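Local coordinates for protein Trypsin/chymotrypsin inhibitor (Alocasia macrorrhizos, PDB 5YCZ) that inhibits the serine proteases trypsin and alpha-chymotrypsin as a homodimeric Kunitz-type inhibitor, at residues P55-E61 with T73-P79; N113-R119 with Y131-P137. All coordinates share one frame; numbering follows the deposited sequence.

Interaction 1: P55-E61 with T73-P79; sequences PLAFFPE and TLYIMFP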
loop_
_atom_site.group_PDB
_atom_site.type_symbol
_atom_site.label_atom_id
_atom_site.label_comp_id
_atom_site.label_asym_id
_atom_site.label_seq_id
_atom_site.Cartn_x
_atom_site.Cartn_y
_atom_site.Cartn_z
ATOM N N PRO A 55 3.778 -9.266 -2.749
ATOM C CA PRO A 55 2.390 -9.180 -3.227
ATOM C C PRO A 55 2.080 -7.833 -3.866
ATOM O O PRO A 55 2.501 -6.778 -3.383
ATOM C CB PRO A 55 1.559 -9.384 -1.955
ATOM C CG PRO A 55 2.501 -9.959 -0.948
ATOM C CD PRO A 55 3.860 -9.433 -1.291
ATOM N N LEU A 56 1.311 -7.883 -4.945
ATOM C CA LEU A 56 0.765 -6.707 -5.593
ATOM C C LEU A 56 -0.742 -6.671 -5.412
ATOM O O LEU A 56 -1.385 -7.688 -5.139
ATOM C CB LEU A 56 1.102 -6.696 -7.085
ATOM C CG LEU A 56 2.590 -6.624 -7.394
ATOM C CD1 LEU A 56 2.883 -7.315 -8.691
ATOM C CD2 LEU A 56 3.034 -5.176 -7.455
ATOM N N ALA A 57 -1.304 -5.483 -5.569
ATOM C CA ALA A 57 -2.746 -5.334 -5.644
ATOM C C ALA A 57 -3.059 -4.307 -6.716
ATOM O O ALA A 57 -2.253 -3.406 -6.973
ATOM C CB ALA A 57 -3.349 -4.927 -4.302
ATOM N N PHE A 58 -4.227 -4.465 -7.350
ATOM C CA PHE A 58 -4.617 -3.700 -8.527
ATOM C C PHE A 58 -5.901 -2.926 -8.282
ATOM O O PHE A 58 -6.792 -3.372 -7.560
ATOM C CB PHE A 58 -4.818 -4.602 -9.720
ATOM C CG PHE A 58 -3.689 -5.534 -9.937
ATOM C CD1 PHE A 58 -2.610 -5.154 -10.715
ATOM C CD2 PHE A 58 -3.684 -6.784 -9.335
ATOM C CE1 PHE A 58 -1.549 -6.013 -10.910
ATOM C CE2 PHE A 58 -2.637 -7.652 -9.520
ATOM C CZ PHE A 58 -1.559 -7.273 -10.307
ATOM N N PHE A 59 -5.991 -1.762 -8.928
ATOM C CA PHE A 59 -7.055 -0.799 -8.674
ATOM C C PHE A 59 -7.527 -0.251 -10.013
ATOM O O PHE A 59 -6.922 0.687 -10.554
ATOM C CB PHE A 59 -6.571 0.319 -7.755
ATOM C CG PHE A 59 -6.149 -0.175 -6.410
ATOM C CD1 PHE A 59 -4.864 -0.652 -6.205
ATOM C CD2 PHE A 59 -7.055 -0.206 -5.357
ATOM C CE1 PHE A 59 -4.480 -1.142 -4.950
ATOM C CE2 PHE A 59 -6.693 -0.690 -4.104
ATOM C CZ PHE A 59 -5.402 -1.153 -3.895
ATOM N N PRO A 60 -8.588 -0.821 -10.584
ATOM C CA PRO A 60 -9.084 -0.322 -11.865
ATOM C C PRO A 60 -9.463 1.139 -11.733
ATOM O O PRO A 60 -10.045 1.554 -10.730
ATOM C CB PRO A 60 -10.310 -1.195 -12.134
ATOM C CG PRO A 60 -10.162 -2.357 -11.232
ATOM C CD PRO A 60 -9.467 -1.859 -10.030
ATOM N N GLU A 61 -9.101 1.929 -12.742
ATOM C CA GLU A 61 -9.452 3.342 -12.701
ATOM C C GLU A 61 -10.959 3.549 -12.718
ATOM O O GLU A 61 -11.430 4.599 -12.264
ATOM C CB GLU A 61 -8.819 4.089 -13.869
ATOM C CG GLU A 61 -7.402 4.547 -13.615
ATOM C CD GLU A 61 -7.018 5.747 -14.474
ATOM O OE1 GLU A 61 -6.737 6.821 -13.898
ATOM O OE2 GLU A 61 -6.992 5.614 -15.723
ATOM N N THR A 73 -7.545 0.578 -17.968
ATOM C CA THR A 73 -6.435 1.115 -17.180
ATOM C C THR A 73 -6.674 0.907 -15.689
ATOM O O THR A 73 -7.814 0.886 -15.211
ATOM C CB THR A 73 -6.181 2.612 -17.457
ATOM O OG1 THR A 73 -7.390 3.376 -17.353
ATOM C CG2 THR A 73 -5.568 2.832 -18.825
ATOM N N LEU A 74 -5.570 0.732 -14.959
ATOM C CA LEU A 74 -5.602 0.537 -13.520
ATOM C C LEU A 74 -4.326 1.078 -12.904
ATOM O O LEU A 74 -3.365 1.417 -13.599
ATOM C CB LEU A 74 -5.744 -0.931 -13.169
ATOM C CG LEU A 74 -4.774 -1.791 -13.964
ATOM C CD1 LEU A 74 -3.411 -1.818 -13.302
ATOM C CD2 LEU A 74 -5.309 -3.205 -14.072
ATOM N N TYR A 75 -4.303 1.074 -11.580
ATOM C CA TYR A 75 -3.106 1.344 -10.805
ATOM C C TYR A 75 -2.606 0.063 -10.169
ATOM O O TYR A 75 -3.371 -0.877 -9.916
ATOM C CB TYR A 75 -3.377 2.355 -9.704
ATOM C CG TYR A 75 -4.105 3.549 -10.196
ATOM C CD1 TYR A 75 -3.538 4.362 -11.152
ATOM C CD2 TYR A 75 -5.374 3.854 -9.724
ATOM C CE1 TYR A 75 -4.209 5.469 -11.624
ATOM C CE2 TYR A 75 -6.052 4.953 -10.181
ATOM C CZ TYR A 75 -5.465 5.767 -11.134
ATOM O OH TYR A 75 -6.121 6.878 -11.616
ATOM N N ILE A 76 -1.310 0.048 -9.889
ATOM C CA ILE A 76 -0.649 -1.105 -9.303
ATOM C C ILE A 76 0.170 -0.622 -8.122
ATOM O O ILE A 76 0.790 0.446 -8.178
ATOM C CB ILE A 76 0.264 -1.829 -10.320
ATOM C CG1 ILE A 76 -0.470 -2.081 -11.633
ATOM C CG2 ILE A 76 0.797 -3.147 -9.734
ATOM C CD1 ILE A 76 0.434 -2.573 -12.768
ATOM N N MET A 77 0.198 -1.427 -7.055
ATOM C CA MET A 77 1.052 -1.108 -5.923
ATOM C C MET A 77 1.464 -2.368 -5.191
ATOM O O MET A 77 0.868 -3.432 -5.370
ATOM C CB MET A 77 0.355 -0.114 -4.987
ATOM C CG MET A 77 -0.984 -0.551 -4.393
ATOM S SD MET A 77 -1.267 0.157 -2.746
ATOM C CE MET A 77 -1.132 1.904 -3.102
ATOM N N PHE A 78 2.542 -2.244 -4.421
ATOM C CA PHE A 78 2.881 -3.217 -3.405
ATOM C C PHE A 78 2.269 -2.715 -2.101
ATOM O O PHE A 78 2.785 -1.739 -1.518
ATOM C CB PHE A 78 4.390 -3.362 -3.260
ATOM C CG PHE A 78 5.088 -3.931 -4.462
ATOM C CD1 PHE A 78 5.340 -5.292 -4.557
ATOM C CD2 PHE A 78 5.553 -3.095 -5.477
ATOM C CE1 PHE A 78 6.019 -5.820 -5.656
ATOM C CE2 PHE A 78 6.230 -3.615 -6.577
ATOM C CZ PHE A 78 6.465 -4.987 -6.663
ATOM N N PRO A 79 1.204 -3.309 -1.616
ATOM C CA PRO A 79 0.562 -2.709 -0.426
ATOM C C PRO A 79 1.304 -3.059 0.855
ATOM O O PRO A 79 0.811 -3.762 1.735
ATOM C CB PRO A 79 -0.842 -3.310 -0.472
ATOM C CG PRO A 79 -0.670 -4.614 -1.132
ATOM C CD PRO A 79 0.511 -4.520 -2.082
#

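Interaction 2: N113-R119 with Y131-P137; sequences NSRFAIR and YQIEVCP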
loop_
_atom_site.group_PDB
_atom_site.type_symbol
_atom_site.label_atom_id
_atom_site.label_comp_id
_atom_site.label_asym_id
_atom_site.label_seq_id
_atom_site.Cartn_x
_atom_site.Cartn_y
_atom_site.Cartn_z
ATOM N N ASN A 113 1.230 8.876 -15.769
ATOM C CA ASN A 113 2.210 7.801 -15.900
ATOM C C ASN A 113 2.044 6.676 -14.890
ATOM O O ASN A 113 2.817 5.706 -14.937
ATOM C CB ASN A 113 3.617 8.364 -15.787
ATOM C CG ASN A 113 4.015 9.128 -17.008
ATOM O OD1 ASN A 113 4.577 10.230 -16.928
ATOM N ND2 ASN A 113 3.711 8.556 -18.163
ATOM N N SER A 114 1.085 6.763 -13.979
ATOM C CA SER A 114 0.792 5.624 -13.127
ATOM C C SER A 114 -0.309 4.726 -13.698
ATOM O O SER A 114 -0.767 3.813 -13.005
ATOM C CB SER A 114 0.419 6.094 -11.714
ATOM O OG SER A 114 -0.326 7.294 -11.744
ATOM N N ARG A 115 -0.729 4.946 -14.941
ATOM C CA ARG A 115 -1.806 4.160 -15.529
ATOM C C ARG A 115 -1.225 2.982 -16.302
ATOM O O ARG A 115 -0.497 3.162 -17.285
ATOM C CB ARG A 115 -2.679 5.015 -16.441
ATOM C CG ARG A 115 -3.670 5.894 -15.709
ATOM C CD ARG A 115 -3.924 7.150 -16.524
ATOM N NE ARG A 115 -4.995 7.946 -15.950
ATOM C CZ ARG A 115 -5.318 9.169 -16.359
ATOM N NH1 ARG A 115 -4.647 9.744 -17.345
ATOM N NH2 ARG A 115 -6.301 9.826 -15.762
ATOM N N PHE A 116 -1.572 1.781 -15.869
ATOM C CA PHE A 116 -1.162 0.569 -16.550
ATOM C C PHE A 116 -2.410 -0.196 -16.975
ATOM O O PHE A 116 -3.502 0.013 -16.438
ATOM C CB PHE A 116 -0.267 -0.292 -15.646
ATOM C CG PHE A 116 0.986 0.398 -15.213
ATOM C CD1 PHE A 116 0.971 1.311 -14.159
ATOM C CD2 PHE A 116 2.180 0.154 -15.864
ATOM C CE1 PHE A 116 2.126 1.962 -13.759
ATOM C CE2 PHE A 116 3.344 0.801 -15.473
ATOM C CZ PHE A 116 3.324 1.702 -14.412
ATOM N N ALA A 117 -2.243 -1.066 -17.970
ATOM C CA ALA A 117 -3.272 -2.021 -18.346
ATOM C C ALA A 117 -2.648 -3.402 -18.437
ATOM O O ALA A 117 -1.438 -3.535 -18.635
ATOM C CB ALA A 117 -3.928 -1.656 -19.677
ATOM N N ILE A 118 -3.482 -4.429 -18.280
ATOM C CA ILE A 118 -3.071 -5.820 -18.425
ATOM C C ILE A 118 -3.778 -6.441 -19.623
ATOM O O ILE A 118 -4.975 -6.226 -19.844
ATOM C CB ILE A 118 -3.360 -6.638 -17.155
ATOM C CG1 ILE A 118 -2.651 -6.017 -15.959
ATOM C CG2 ILE A 118 -2.915 -8.092 -17.331
ATOM C CD1 ILE A 118 -3.401 -6.201 -14.656
ATOM N N ARG A 119 -3.034 -7.242 -20.374
ATOM C CA ARG A 119 -3.513 -7.877 -21.589
ATOM C C ARG A 119 -3.005 -9.308 -21.628
ATOM O O ARG A 119 -1.951 -9.614 -21.066
ATOM C CB ARG A 119 -3.039 -7.122 -22.843
ATOM C CG ARG A 119 -3.631 -5.739 -22.981
ATOM C CD ARG A 119 -3.672 -5.275 -24.432
ATOM N NE ARG A 119 -4.988 -4.737 -24.775
ATOM C CZ ARG A 119 -5.364 -3.487 -24.532
ATOM N NH1 ARG A 119 -4.512 -2.641 -23.945
ATOM N NH2 ARG A 119 -6.585 -3.083 -24.879
ATOM N N TYR A 131 -0.222 -13.144 -19.154
ATOM C CA TYR A 131 -0.543 -11.749 -19.362
ATOM C C TYR A 131 0.739 -10.951 -19.487
ATOM O O TYR A 131 1.846 -11.439 -19.234
ATOM C CB TYR A 131 -1.430 -11.212 -18.238
ATOM C CG TYR A 131 -2.750 -11.947 -18.107
ATOM C CD1 TYR A 131 -3.899 -11.467 -18.731
ATOM C CD2 TYR A 131 -2.849 -13.126 -17.362
ATOM C CE1 TYR A 131 -5.108 -12.141 -18.619
ATOM C CE2 TYR A 131 -4.057 -13.809 -17.250
ATOM C CZ TYR A 131 -5.177 -13.314 -17.883
ATOM O OH TYR A 131 -6.366 -13.984 -17.773
ATOM N N GLN A 132 0.576 -9.716 -19.926
ATOM C CA GLN A 132 1.628 -8.721 -19.868
ATOM C C GLN A 132 1.041 -7.437 -19.288
ATOM O O GLN A 132 -0.182 -7.288 -19.163
ATOM C CB GLN A 132 2.220 -8.456 -21.247
ATOM C CG GLN A 132 2.414 -9.671 -22.097
ATOM C CD GLN A 132 2.293 -9.319 -23.558
ATOM O OE1 GLN A 132 1.612 -8.351 -23.913
ATOM N NE2 GLN A 132 2.959 -10.090 -24.416
ATOM N N ILE A 133 1.923 -6.503 -18.933
ATOM C CA ILE A 133 1.531 -5.182 -18.462
ATOM C C ILE A 133 1.931 -4.157 -19.504
ATOM O O ILE A 133 3.047 -4.193 -20.038
ATOM C CB ILE A 133 2.176 -4.854 -17.116
ATOM C CG1 ILE A 133 1.812 -5.961 -16.128
ATOM C CG2 ILE A 133 1.747 -3.462 -16.659
ATOM C CD1 ILE A 133 1.914 -5.537 -14.691
ATOM N N GLU A 134 1.019 -3.253 -19.802
ATOM C CA GLU A 134 1.292 -2.180 -20.729
ATOM C C GLU A 134 1.281 -0.878 -19.964
ATOM O O GLU A 134 0.540 -0.736 -18.991
ATOM C CB GLU A 134 0.259 -2.149 -21.839
ATOM C CG GLU A 134 0.445 -3.289 -22.824
ATOM C CD GLU A 134 0.026 -2.898 -24.216
ATOM O OE1 GLU A 134 0.835 -2.233 -24.918
ATOM O OE2 GLU A 134 -1.121 -3.241 -24.587
ATOM N N VAL A 135 2.130 0.050 -20.396
ATOM C CA VAL A 135 2.137 1.424 -19.906
ATOM C C VAL A 135 1.166 2.235 -20.762
ATOM O O VAL A 135 1.420 2.455 -21.947
ATOM C CB VAL A 135 3.549 2.008 -19.975
ATOM C CG1 VAL A 135 3.622 3.320 -19.228
ATOM C CG2 VAL A 135 4.548 0.992 -19.451
ATOM N N CYS A 136 0.050 2.688 -20.189
ATOM C CA CYS A 136 -0.991 3.353 -20.984
ATOM C C CYS A 136 -1.387 4.688 -20.369
ATOM O O CYS A 136 -2.373 4.781 -19.636
ATOM C CB CYS A 136 -2.227 2.464 -21.146
ATOM S SG CYS A 136 -1.954 0.949 -22.099
ATOM N N PRO A 137 -0.650 5.748 -20.673
ATOM C CA PRO A 137 -0.922 7.039 -20.031
ATOM C C PRO A 137 -2.348 7.527 -20.181
ATOM O O PRO A 137 -2.794 8.333 -19.359
ATOM C CB PRO A 137 0.065 7.978 -20.731
ATOM C CG PRO A 137 1.194 7.103 -21.072
ATOM C CD PRO A 137 0.605 5.764 -21.431
#

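Interaction 1: P55-E61 with T73-P79
Leu-56, in strand 55-60, and Phe-78, just past the end of strand 74-77, share one first torsion (chi1 -63° and -65°): each CG lies opposite the carbonyl carbon, and the two side chains lie side by side, pointing the same way. Leu-56 CD2 thereby lies over the middle of the Phe-78 ring, 3.4 Å from its centroid, a CH-pi contact almost on the ring normal. The same methyl sits 3.8 Å from Ile-76 CG2. Ile-76 in turn runs alongside Phe-58, with Ile-76 CG1 3.9 Å from Phe-58 CD1. On the other side of the sheet Met-77 CG lies 3.6 Å from Phe-59 CE1, and Met-77 SD, oblique to the Phe-59 ring, makes a Met-aromatic contact.

Ala-57 and Met-77 exchange two backbone hydrogen bonds, as do Phe-59 and Tyr-75. Glu-61 N carries the pairing on to Thr-73 O (3.0 Å). The Glu-61 carboxylate stands steeply to the Tyr-75 ring; Tyr-75 OH donates to Glu-61 OE1, a bond modelled very short and of doubtful length, and accepts one from Ser-106 N. Pro-81 of the second subunit packs on Phe-59. The whole is an antiparallel strand pair of the Kunitz-type beta-trefoil, including the predicted reactive bond, Leu-56 to Ala-57.

Interaction 2: N113-R119 with Y131-P137
Ala-117 and Glu-134 face each other as a hydrogen-bonded pair, with Glu-134 N to Ala-117 O at 2.7 Å the tighter of their two backbone bonds. Arg-119 and Gln-132 repeat the exchange two residues further along, and Cys-136 N to Arg-115 O (3.0 Å) closes the other end. Between these pairs the side chains of Phe-116, Ile-118, Ile-133 and Val-135 share one face of the sheet. Phe-116 is crossed obliquely by Ile-133, whose CG2 lies 3.7 Å from Phe-116 CD2, while Val-135 runs beside the ring. At the far end Ile-118 CG2 presses on Tyr-131 CB at 3.6 Å.

The opposite face is more polar. Both chains bend there: Arg-119 turns at chi3 (132°) and Glu-134 at chi2 (-148°), bringing Arg-119 NH1 to 3.5 Å from Glu-134 OE2 in a loose salt bridge with the guanidinium and carboxylate planes 77° apart. Ala-117 CB meets Cys-136 SG on this side.

Arg-115 reaches out differently. Extended from CG to NE, it offers NH1 to Pro-137 O (3.1 Å), which lies at the edge of the guanidinium in its plane. NH1 also bonds to Gly-110 O, NH2 to the carbonyls of Ser-106 and Ala-108, and NE forms a salt bridge with Glu-61. Behind this first shell, Cys-136 is fixed by its disulfide to Cys-151. Strand 131-135 is followed across the sheet by strand 153-159, where Leu-155 packs on Ile-133 and Val-135; on the other flank strand 116-120 meets strand 74-77, with Ile-76 against Phe-116 and Ile-133.

In the fold
From the N terminus, interaction 1 comes first: strand 55-60 leads into a loop that returns as strand 74-77, and their pairing closes it. The Cys-39 to Cys-84 disulfide spans that whole stretch. Interaction 2 follows in series, closing the loop, partly unmodelled, between strands 116-120 and 131-135, so the two loops neither nest nor cross. The centres of interaction 1 and interaction 2 are about 11 Å apart, and the two touch. Leu-74 N lies 2.6 Å from Phe-116 O, a probable hydrogen bond, and Arg-115 NE makes a salt bridge to Glu-61 OE1. Leu-74 also packs on Ile-118. Strand 74-77, bordering one sheet, is thus joined to strand 116-120, bordering another, within the beta-trefoil.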